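Plantazolicin methyltransferase BamL (Bacillus amyloliquefaciens subsp. plantarum, PDB 5DLY) probably transfers a methyl group from S-adenosylmethionine to the amine of a plantazolicin precursor, as an N-methyltransferase of the antibiotic's biosynthesis. Local coordinates at residues G208-G219 against A256-N265; R41-L49 against Q72-F81. All blocks are in the same frame, centred on the assembly; numbering follows the deposited sequence.

Contact 1 (G208-G219 against A256-N265)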
loop_
_atom_site.group_PDB
_atom_site.type_symbol
_atom_site.label_atom_id
_atom_site.label_comp_id
_atom_site.label_asym_id
_atom_site.label_seq_id
_atom_site.Cartn_x
_atom_site.Cartn_y
_atom_site.Cartn_z
ATOM N N GLY A 208 4.374 -22.405 2.090
ATOM C CA GLY A 208 4.841 -21.566 3.200
ATOM C C GLY A 208 4.390 -20.121 3.084
ATOM O O GLY A 208 4.859 -19.259 3.830
ATOM N N VAL A 209 3.482 -19.869 2.142
ATOM C CA VAL A 209 2.964 -18.524 1.890
ATOM C C VAL A 209 1.459 -18.474 2.151
ATOM O O VAL A 209 0.679 -19.186 1.516
ATOM C CB VAL A 209 3.262 -18.060 0.450
ATOM C CG1 VAL A 209 2.693 -16.669 0.207
ATOM C CG2 VAL A 209 4.763 -18.077 0.178
ATOM N N SER A 210 1.059 -17.616 3.085
ATOM C CA SER A 210 -0.339 -17.508 3.490
ATOM C C SER A 210 -0.850 -16.095 3.253
ATOM O O SER A 210 -0.086 -15.220 2.864
ATOM C CB SER A 210 -0.476 -17.874 4.972
ATOM O OG SER A 210 0.267 -16.971 5.774
ATOM N N PHE A 211 -2.143 -15.879 3.468
ATOM C CA PHE A 211 -2.712 -14.539 3.342
ATOM C C PHE A 211 -3.683 -14.201 4.462
ATOM O O PHE A 211 -4.212 -15.080 5.137
ATOM C CB PHE A 211 -3.384 -14.336 1.968
ATOM C CG PHE A 211 -4.793 -14.861 1.883
ATOM C CD1 PHE A 211 -5.039 -16.191 1.538
ATOM C CD2 PHE A 211 -5.880 -14.021 2.129
ATOM C CE1 PHE A 211 -6.340 -16.671 1.455
ATOM C CE2 PHE A 211 -7.183 -14.495 2.048
ATOM C CZ PHE A 211 -7.412 -15.823 1.707
ATOM N N HIS A 212 -3.916 -12.905 4.649
ATOM C CA HIS A 212 -5.003 -12.434 5.493
ATOM C C HIS A 212 -5.585 -11.179 4.872
ATOM O O HIS A 212 -4.841 -10.339 4.359
ATOM C CB HIS A 212 -4.532 -12.135 6.918
ATOM C CG HIS A 212 -5.626 -11.645 7.819
ATOM N ND1 HIS A 212 -6.404 -12.492 8.578
ATOM C CD2 HIS A 212 -6.085 -10.395 8.065
ATOM C CE1 HIS A 212 -7.284 -11.785 9.268
ATOM N NE2 HIS A 212 -7.112 -10.508 8.973
ATOM N N VAL A 213 -6.905 -11.049 4.928
ATOM C CA VAL A 213 -7.584 -9.840 4.463
ATOM C C VAL A 213 -8.593 -9.403 5.518
ATOM O O VAL A 213 -9.204 -10.237 6.193
ATOM C CB VAL A 213 -8.281 -10.035 3.092
ATOM C CG1 VAL A 213 -8.873 -8.738 2.582
ATOM C CG2 VAL A 213 -7.312 -10.565 2.040
ATOM N N GLY A 214 -8.757 -8.088 5.665
ATOM C CA GLY A 214 -9.724 -7.546 6.614
ATOM C C GLY A 214 -9.911 -6.066 6.379
ATOM O O GLY A 214 -9.067 -5.418 5.763
ATOM N N ASN A 215 -11.018 -5.526 6.867
ATOM C CA ASN A 215 -11.250 -4.094 6.725
ATOM C C ASN A 215 -11.161 -3.319 8.034
ATOM O O ASN A 215 -11.450 -2.122 8.069
ATOM C CB ASN A 215 -12.553 -3.809 5.973
ATOM C CG ASN A 215 -13.775 -4.303 6.707
ATOM O OD1 ASN A 215 -13.711 -4.679 7.877
ATOM N ND2 ASN A 215 -14.907 -4.310 6.014
ATOM N N SER A 216 -10.749 -4.004 9.099
ATOM C CA SER A 216 -10.470 -3.358 10.382
ATOM C C SER A 216 -9.290 -2.404 10.271
ATOM O O SER A 216 -8.354 -2.650 9.512
ATOM C CB SER A 216 -10.197 -4.411 11.457
ATOM O OG SER A 216 -11.357 -5.186 11.685
ATOM N N PHE A 217 -9.340 -1.326 11.053
ATOM C CA PHE A 217 -8.400 -0.209 10.934
ATOM C C PHE A 217 -6.929 -0.590 11.075
ATOM O O PHE A 217 -6.074 -0.068 10.346
ATOM C CB PHE A 217 -8.776 0.867 11.956
ATOM C CG PHE A 217 -8.097 2.189 11.740
ATOM C CD1 PHE A 217 -8.569 3.088 10.791
ATOM C CD2 PHE A 217 -7.007 2.547 12.513
ATOM C CE1 PHE A 217 -7.951 4.319 10.614
ATOM C CE2 PHE A 217 -6.381 3.775 12.348
ATOM C CZ PHE A 217 -6.851 4.662 11.391
ATOM N N ILE A 218 -6.632 -1.493 12.005
ATOM C CA ILE A 218 -5.251 -1.888 12.244
ATOM C C ILE A 218 -4.927 -3.167 11.483
ATOM O O ILE A 218 -5.192 -4.268 11.960
ATOM C CB ILE A 218 -4.935 -2.037 13.748
ATOM C CG1 ILE A 218 -5.279 -0.741 14.508
ATOM C CG2 ILE A 218 -3.480 -2.462 13.959
ATOM C CD1 ILE A 218 -4.423 0.459 14.156
ATOM N N GLY A 219 -4.401 -3.002 10.270
ATOM C CA GLY A 219 -3.960 -4.119 9.439
ATOM C C GLY A 219 -5.040 -5.105 9.036
ATOM O O GLY A 219 -4.727 -6.202 8.588
ATOM N N ALA A 256 -13.800 2.329 5.748
ATOM C CA ALA A 256 -12.876 1.222 5.991
ATOM C C ALA A 256 -12.098 0.907 4.718
ATOM O O ALA A 256 -12.660 0.884 3.626
ATOM C CB ALA A 256 -13.626 -0.013 6.475
ATOM N N LEU A 257 -10.798 0.686 4.875
ATOM C CA LEU A 257 -9.922 0.357 3.755
ATOM C C LEU A 257 -9.757 -1.153 3.675
ATOM O O LEU A 257 -10.002 -1.859 4.658
ATOM C CB LEU A 257 -8.555 1.014 3.967
ATOM C CG LEU A 257 -8.534 2.543 3.859
ATOM C CD1 LEU A 257 -7.293 3.119 4.515
ATOM C CD2 LEU A 257 -8.605 2.985 2.408
ATOM N N LEU A 258 -9.343 -1.642 2.507
ATOM C CA LEU A 258 -8.885 -3.028 2.379
ATOM C C LEU A 258 -7.462 -3.156 2.916
ATOM O O LEU A 258 -6.591 -2.338 2.577
ATOM C CB LEU A 258 -8.902 -3.455 0.915
ATOM C CG LEU A 258 -10.191 -3.283 0.110
ATOM C CD1 LEU A 258 -9.952 -3.727 -1.322
ATOM C CD2 LEU A 258 -11.300 -4.106 0.737
ATOM N N HIS A 259 -7.232 -4.167 3.758
ATOM C CA HIS A 259 -5.900 -4.488 4.269
ATOM C C HIS A 259 -5.602 -5.933 3.924
ATOM O O HIS A 259 -6.368 -6.822 4.287
ATOM C CB HIS A 259 -5.842 -4.303 5.787
ATOM C CG HIS A 259 -6.229 -2.935 6.238
ATOM N ND1 HIS A 259 -7.543 -2.541 6.344
ATOM C CD2 HIS A 259 -5.480 -1.865 6.603
ATOM C CE1 HIS A 259 -7.591 -1.284 6.743
ATOM N NE2 HIS A 259 -6.358 -0.855 6.922
ATOM N N GLY A 260 -4.511 -6.169 3.201
ATOM C CA GLY A 260 -4.163 -7.522 2.762
ATOM C C GLY A 260 -2.719 -7.834 3.072
ATOM O O GLY A 260 -1.850 -6.966 2.936
ATOM N N TRP A 261 -2.471 -9.059 3.535
ATOM C CA TRP A 261 -1.121 -9.540 3.805
ATOM C C TRP A 261 -0.861 -10.819 3.046
ATOM O O TRP A 261 -1.719 -11.715 3.004
ATOM C CB TRP A 261 -0.908 -9.843 5.298
ATOM C CG TRP A 261 -1.218 -8.723 6.234
ATOM C CD1 TRP A 261 -2.450 -8.334 6.659
ATOM C CD2 TRP A 261 -0.274 -7.860 6.877
ATOM N NE1 TRP A 261 -2.343 -7.267 7.517
ATOM C CE2 TRP A 261 -1.016 -6.962 7.679
ATOM C CE3 TRP A 261 1.129 -7.768 6.870
ATOM C CZ2 TRP A 261 -0.406 -5.964 8.445
ATOM C CZ3 TRP A 261 1.739 -6.771 7.634
ATOM C CH2 TRP A 261 0.967 -5.881 8.410
ATOM N N ILE A 262 0.321 -10.890 2.439
ATOM C CA ILE A 262 0.863 -12.121 1.884
ATOM C C ILE A 262 2.122 -12.404 2.701
ATOM O O ILE A 262 3.091 -11.636 2.662
ATOM C CB ILE A 262 1.146 -11.978 0.373
ATOM C CG1 ILE A 262 -0.166 -11.833 -0.402
ATOM C CG2 ILE A 262 1.881 -13.194 -0.173
ATOM C CD1 ILE A 262 -0.004 -11.172 -1.758
ATOM N N ILE A 263 2.085 -13.491 3.469
ATOM C CA ILE A 263 3.088 -13.764 4.500
ATOM C C ILE A 263 3.891 -15.013 4.147
ATOM O O ILE A 263 3.316 -16.073 3.919
ATOM C CB ILE A 263 2.409 -13.956 5.878
ATOM C CG1 ILE A 263 1.674 -12.675 6.290
ATOM C CG2 ILE A 263 3.427 -14.359 6.946
ATOM C CD1 ILE A 263 0.410 -12.926 7.089
ATOM N N LYS A 264 5.209 -14.875 4.082
ATOM C CA LYS A 264 6.070 -16.032 3.840
ATOM C C LYS A 264 6.907 -16.359 5.074
ATOM O O LYS A 264 7.610 -15.504 5.628
ATOM C CB LYS A 264 6.953 -15.846 2.593
ATOM C CG LYS A 264 7.751 -17.091 2.214
ATOM C CD LYS A 264 8.475 -16.895 0.894
ATOM C CE LYS A 264 9.258 -18.140 0.497
ATOM N NZ LYS A 264 9.701 -18.056 -0.920
ATOM N N ASN A 265 6.824 -17.616 5.491
ATOM C CA ASN A 265 7.599 -18.109 6.613
ATOM C C ASN A 265 8.114 -19.506 6.288
ATOM O O ASN A 265 7.415 -20.503 6.498
ATOM C CB ASN A 265 6.753 -18.110 7.888
ATOM C CG ASN A 265 7.566 -18.406 9.140
ATOM O OD1 ASN A 265 8.797 -18.454 9.111
ATOM N ND2 ASN A 265 6.873 -18.600 10.252
HETATM O O HOH W 1 2.759 -18.191 5.907
HETATM O O HOH W 2 -6.266 1.662 8.257
#

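Contact 2 (R41-L49 against Q72-F81)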
loop_
_atom_site.group_PDB
_atom_site.type_symbol
_atom_site.label_atom_id
_atom_site.label_comp_id
_atom_site.label_asym_id
_atom_site.label_seq_id
_atom_site.Cartn_x
_atom_site.Cartn_y
_atom_site.Cartn_z
ATOM N N ARG A 41 -0.343 7.219 6.472
ATOM C CA ARG A 41 0.956 6.696 6.042
ATOM C C ARG A 41 1.758 6.096 7.205
ATOM O O ARG A 41 2.177 4.934 7.142
ATOM C CB ARG A 41 1.755 7.805 5.348
ATOM C CG ARG A 41 2.590 7.341 4.177
ATOM C CD ARG A 41 2.610 8.395 3.071
ATOM N NE ARG A 41 3.016 9.712 3.561
ATOM C CZ ARG A 41 2.721 10.876 2.980
ATOM N NH1 ARG A 41 1.998 10.929 1.867
ATOM N NH2 ARG A 41 3.154 12.002 3.525
ATOM N N SER A 42 1.961 6.871 8.273
ATOM C CA SER A 42 2.733 6.379 9.410
ATOM C C SER A 42 2.042 5.216 10.107
ATOM O O SER A 42 2.709 4.325 10.627
ATOM C CB SER A 42 3.041 7.484 10.426
ATOM O OG SER A 42 1.859 7.988 11.021
ATOM N N ILE A 43 0.711 5.237 10.144
ATOM C CA ILE A 43 -0.024 4.120 10.738
ATOM C C ILE A 43 0.175 2.821 9.952
ATOM O O ILE A 43 0.472 1.771 10.532
ATOM C CB ILE A 43 -1.502 4.468 10.949
ATOM C CG1 ILE A 43 -1.592 5.565 12.002
ATOM C CG2 ILE A 43 -2.310 3.242 11.363
ATOM C CD1 ILE A 43 -2.923 6.273 12.020
ATOM N N SER A 44 0.061 2.898 8.629
ATOM C CA SER A 44 0.307 1.729 7.798
ATOM C C SER A 44 1.736 1.211 7.909
ATOM O O SER A 44 1.941 0.001 7.984
ATOM C CB SER A 44 -0.038 2.026 6.348
ATOM O OG SER A 44 -1.416 2.312 6.230
ATOM N N ILE A 45 2.708 2.128 7.932
ATOM C CA ILE A 45 4.121 1.741 8.060
ATOM C C ILE A 45 4.382 1.075 9.416
ATOM O O ILE A 45 4.972 -0.006 9.483
ATOM C CB ILE A 45 5.072 2.946 7.867
ATOM C CG1 ILE A 45 4.961 3.505 6.438
ATOM C CG2 ILE A 45 6.505 2.551 8.221
ATOM C CD1 ILE A 45 5.550 4.899 6.268
ATOM N N GLU A 46 3.921 1.705 10.496
ATOM C CA GLU A 46 4.152 1.125 11.816
ATOM C C GLU A 46 3.414 -0.198 12.001
ATOM O O GLU A 46 3.838 -1.047 12.796
ATOM C CB GLU A 46 3.813 2.115 12.941
ATOM C CG GLU A 46 4.694 3.365 12.977
ATOM C CD GLU A 46 6.185 3.088 13.167
ATOM O OE1 GLU A 46 6.563 1.989 13.612
ATOM O OE2 GLU A 46 6.998 3.987 12.862
ATOM N N THR A 47 2.330 -0.392 11.247
ATOM C CA THR A 47 1.596 -1.649 11.282
ATOM C C THR A 47 2.484 -2.742 10.711
ATOM O O THR A 47 2.636 -3.781 11.342
ATOM C CB THR A 47 0.253 -1.558 10.536
ATOM O OG1 THR A 47 -0.596 -0.627 11.211
ATOM C CG2 THR A 47 -0.462 -2.912 10.489
ATOM N N PHE A 48 3.113 -2.511 9.555
ATOM C CA PHE A 48 3.958 -3.578 9.022
ATOM C C PHE A 48 5.232 -3.799 9.835
ATOM O O PHE A 48 5.693 -4.929 9.955
ATOM C CB PHE A 48 4.173 -3.528 7.490
ATOM C CG PHE A 48 5.101 -2.437 6.991
ATOM C CD1 PHE A 48 6.463 -2.431 7.301
ATOM C CD2 PHE A 48 4.621 -1.478 6.105
ATOM C CE1 PHE A 48 7.306 -1.449 6.777
ATOM C CE2 PHE A 48 5.456 -0.501 5.575
ATOM C CZ PHE A 48 6.798 -0.484 5.920
ATOM N N LEU A 49 5.776 -2.729 10.417
ATOM C CA LEU A 49 6.942 -2.869 11.297
ATOM C C LEU A 49 6.609 -3.636 12.565
ATOM O O LEU A 49 7.394 -4.486 13.009
ATOM C CB LEU A 49 7.551 -1.511 11.614
ATOM C CG LEU A 49 8.174 -0.802 10.414
ATOM C CD1 LEU A 49 8.585 0.601 10.813
ATOM C CD2 LEU A 49 9.356 -1.579 9.849
ATOM N N GLN A 72 7.831 9.789 0.125
ATOM C CA GLN A 72 7.444 10.108 1.502
ATOM C C GLN A 72 7.566 8.908 2.446
ATOM O O GLN A 72 8.047 9.037 3.571
ATOM C CB GLN A 72 6.010 10.653 1.552
ATOM C CG GLN A 72 5.797 11.973 0.813
ATOM C CD GLN A 72 5.314 11.810 -0.622
ATOM O OE1 GLN A 72 5.699 10.880 -1.334
ATOM N NE2 GLN A 72 4.461 12.736 -1.058
ATOM N N VAL A 73 7.132 7.733 1.992
ATOM C CA VAL A 73 7.223 6.532 2.821
ATOM C C VAL A 73 8.678 6.166 3.087
ATOM O O VAL A 73 9.051 5.819 4.206
ATOM C CB VAL A 73 6.441 5.345 2.197
ATOM C CG1 VAL A 73 6.841 4.016 2.832
ATOM C CG2 VAL A 73 4.949 5.573 2.355
ATOM N N ILE A 74 9.506 6.254 2.056
ATOM C CA ILE A 74 10.921 5.969 2.209
ATOM C C ILE A 74 11.594 7.009 3.110
ATOM O O ILE A 74 12.440 6.661 3.936
ATOM C CB ILE A 74 11.583 5.796 0.826
ATOM C CG1 ILE A 74 11.214 4.404 0.285
ATOM C CG2 ILE A 74 13.094 5.998 0.897
ATOM C CD1 ILE A 74 11.497 4.190 -1.180
ATOM N N GLN A 75 11.180 8.266 2.998
ATOM C CA GLN A 75 11.675 9.286 3.923
ATOM C C GLN A 75 11.364 8.937 5.386
ATOM O O GLN A 75 12.240 9.043 6.257
ATOM C CB GLN A 75 11.132 10.667 3.558
ATOM C CG GLN A 75 11.631 11.758 4.492
ATOM C CD GLN A 75 12.127 12.972 3.752
ATOM O OE1 GLN A 75 11.349 13.719 3.169
ATOM N NE2 GLN A 75 13.440 13.175 3.771
ATOM N N TYR A 76 10.121 8.523 5.644
ATOM C CA TYR A 76 9.693 8.112 6.978
ATOM C C TYR A 76 10.572 6.988 7.509
ATOM O O TYR A 76 11.027 7.044 8.654
ATOM C CB TYR A 76 8.230 7.654 6.949
ATOM C CG TYR A 76 7.659 7.295 8.306
ATOM C CD1 TYR A 76 7.780 6.008 8.823
ATOM C CD2 TYR A 76 6.979 8.244 9.060
ATOM C CE1 TYR A 76 7.248 5.672 10.062
ATOM C CE2 TYR A 76 6.448 7.921 10.303
ATOM C CZ TYR A 76 6.583 6.640 10.798
ATOM O OH TYR A 76 6.048 6.331 12.031
ATOM N N LEU A 77 10.811 5.977 6.676
ATOM C CA LEU A 77 11.628 4.825 7.056
ATOM C C LEU A 77 13.079 5.219 7.316
ATOM O O LEU A 77 13.700 4.711 8.252
ATOM C CB LEU A 77 11.545 3.722 5.998
ATOM C CG LEU A 77 10.201 2.983 5.976
ATOM C CD1 LEU A 77 10.036 2.197 4.686
ATOM C CD2 LEU A 77 10.076 2.070 7.191
ATOM N N ASN A 78 13.596 6.129 6.489
ATOM C CA ASN A 78 14.947 6.685 6.639
ATOM C C ASN A 78 15.157 7.393 7.981
ATOM O O ASN A 78 16.267 7.398 8.525
ATOM C CB ASN A 78 15.254 7.641 5.482
ATOM C CG ASN A 78 16.622 8.290 5.605
ATOM O OD1 ASN A 78 17.645 7.633 5.445
ATOM N ND2 ASN A 78 16.638 9.585 5.885
ATOM N N SER A 79 14.089 7.985 8.507
ATOM C CA SER A 79 14.140 8.673 9.799
ATOM C C SER A 79 14.017 7.715 10.985
ATOM O O SER A 79 14.369 8.074 12.115
ATOM C CB SER A 79 13.053 9.746 9.875
ATOM O OG SER A 79 13.249 10.725 8.871
ATOM N N ARG A 80 13.518 6.507 10.728
ATOM C CA ARG A 80 13.323 5.504 11.783
ATOM C C ARG A 80 14.483 4.522 11.834
ATOM O O ARG A 80 14.855 4.049 12.910
ATOM C CB ARG A 80 12.000 4.738 11.600
ATOM C CG ARG A 80 10.772 5.604 11.346
ATOM C CD ARG A 80 10.723 6.820 12.258
ATOM N NE ARG A 80 10.378 8.034 11.519
ATOM C CZ ARG A 80 9.325 8.804 11.776
ATOM N NH1 ARG A 80 8.497 8.502 12.770
ATOM N NH2 ARG A 80 9.104 9.887 11.043
ATOM N N PHE A 81 15.046 4.225 10.664
ATOM C CA PHE A 81 16.141 3.273 10.534
ATOM C C PHE A 81 17.252 3.844 9.672
ATOM O O PHE A 81 16.998 4.551 8.693
ATOM C CB PHE A 81 15.654 1.963 9.906
ATOM C CG PHE A 81 14.516 1.317 10.639
ATOM C CD1 PHE A 81 14.749 0.508 11.747
ATOM C CD2 PHE A 81 13.206 1.501 10.209
ATOM C CE1 PHE A 81 13.696 -0.091 12.422
ATOM C CE2 PHE A 81 12.150 0.905 10.879
ATOM C CZ PHE A 81 12.393 0.106 11.985
#

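Contact 1 (G208-G219 against A256-N265)
The imidazole of H259 has S216 O over one face, 3.1 Å above the plane and offset toward the rim. At its edge, in plane, lie G214 O and a water. That water joins H259 NE2 to F217 O, while H259 ND1 gives G214 O only a weak bond. The indole of W261 meets G219 at its edge. W261 NE1 donates to G219 O at 2.8 Å, almost straight (168°), in the indole plane and on a lone pair of the carbonyl. For both rings CG is anti to the carbonyl carbon (chi1 -56° for H259, -55° for W261), which turns them toward the loop 215-219, folded back on this face of the sheet. H212 shares this face, and its NE2 bonds to G220. F221 stacks on both H212 and W261. A second water links S210 OG to I263 O. On the other face V209 CG1 packs on I262 CG2 at 3.6 Å. Paired backbone bonds join S210 with I263, H212 with W261 and G214 with H259. Strands 209-214 and 258-265 form the antiparallel pair at one edge of the seven-stranded sheet, whose 3-2-1-4-5-7-6 order is that of the Rossmann-like class I methyltransferase fold.

Contact 2 (R41-L49 against Q72-F81)
Y76 lies against I45 and S42 and reaches E46 with its hydroxyl. I45 CD1 touches Y76 CD1 at 3.6 Å, coming obliquely to the ring. S42 CB packs on Y76 CE2. Y76 OH donates to E46 OE2 at 2.7 Å, on the anti lone pair of OE2, which points away from the other carboxylate oxygen. The carboxylate and ring planes are 63° apart. With CG anti to the backbone N (chi1 -176°), the Y76 ring extends across to helix 41-49. E46 bends at chi2 to bring its carboxylate to the hydroxyl. S42 CA covers one face of the Y76 ring and the R80 guanidinium the opposite one, its CZ 3.4 Å above the plane and offset toward the rim. R80 NH1 stays 4.8 Å from E46 OE2, so its charge may still favour the carboxylate form.

At the start of the contact Q72 CB sits over the centre of one face of the R41 guanidinium, and R41 CG meets V73 CG2 at 3.5 Å. Q72 NE2 bonds to Q70 OE1. Further along, I45 CG2 packs on L77 CD2 at 3.7 Å. L49 CD1 then comes to the edge of the F81 ring, in its plane, 3.6 Å from CE2.

The two helical segments cross at -56° with their axes 10.6 Å apart. V73 and L77 also touch strand 62-66, and V73 and F48 reach strand 124-130. E46 and T47 face helix 235-241. The long helix 23-56 therefore packs beside helix 72-80 on the same side of the central sheet.

The two contacts come in series along the chain, contact 2 closing before contact 1 opens, and their centres are about 18 Å apart. Contact 2 joins helix 23-56 to helix 72-80, which follows the first strand of the sheet. Contact 1 pairs the two strands at the antiparallel edge of that sheet. Helix 23-56 connects them directly: T47 CG2 packs on W261 CZ2 at 3.7 Å and on G219 CA at 3.8 Å. One helix thus spans both the parallel and the antiparallel parts of the sheet. Each contact comes close to a different bound ligand: the side chain of R41 is about 4 Å from S-adenosyl-L-homocysteine, and the side chain of L257 about 4 Å from the substrate analogue. The two contacts thus border neighbouring cofactor and substrate pockets.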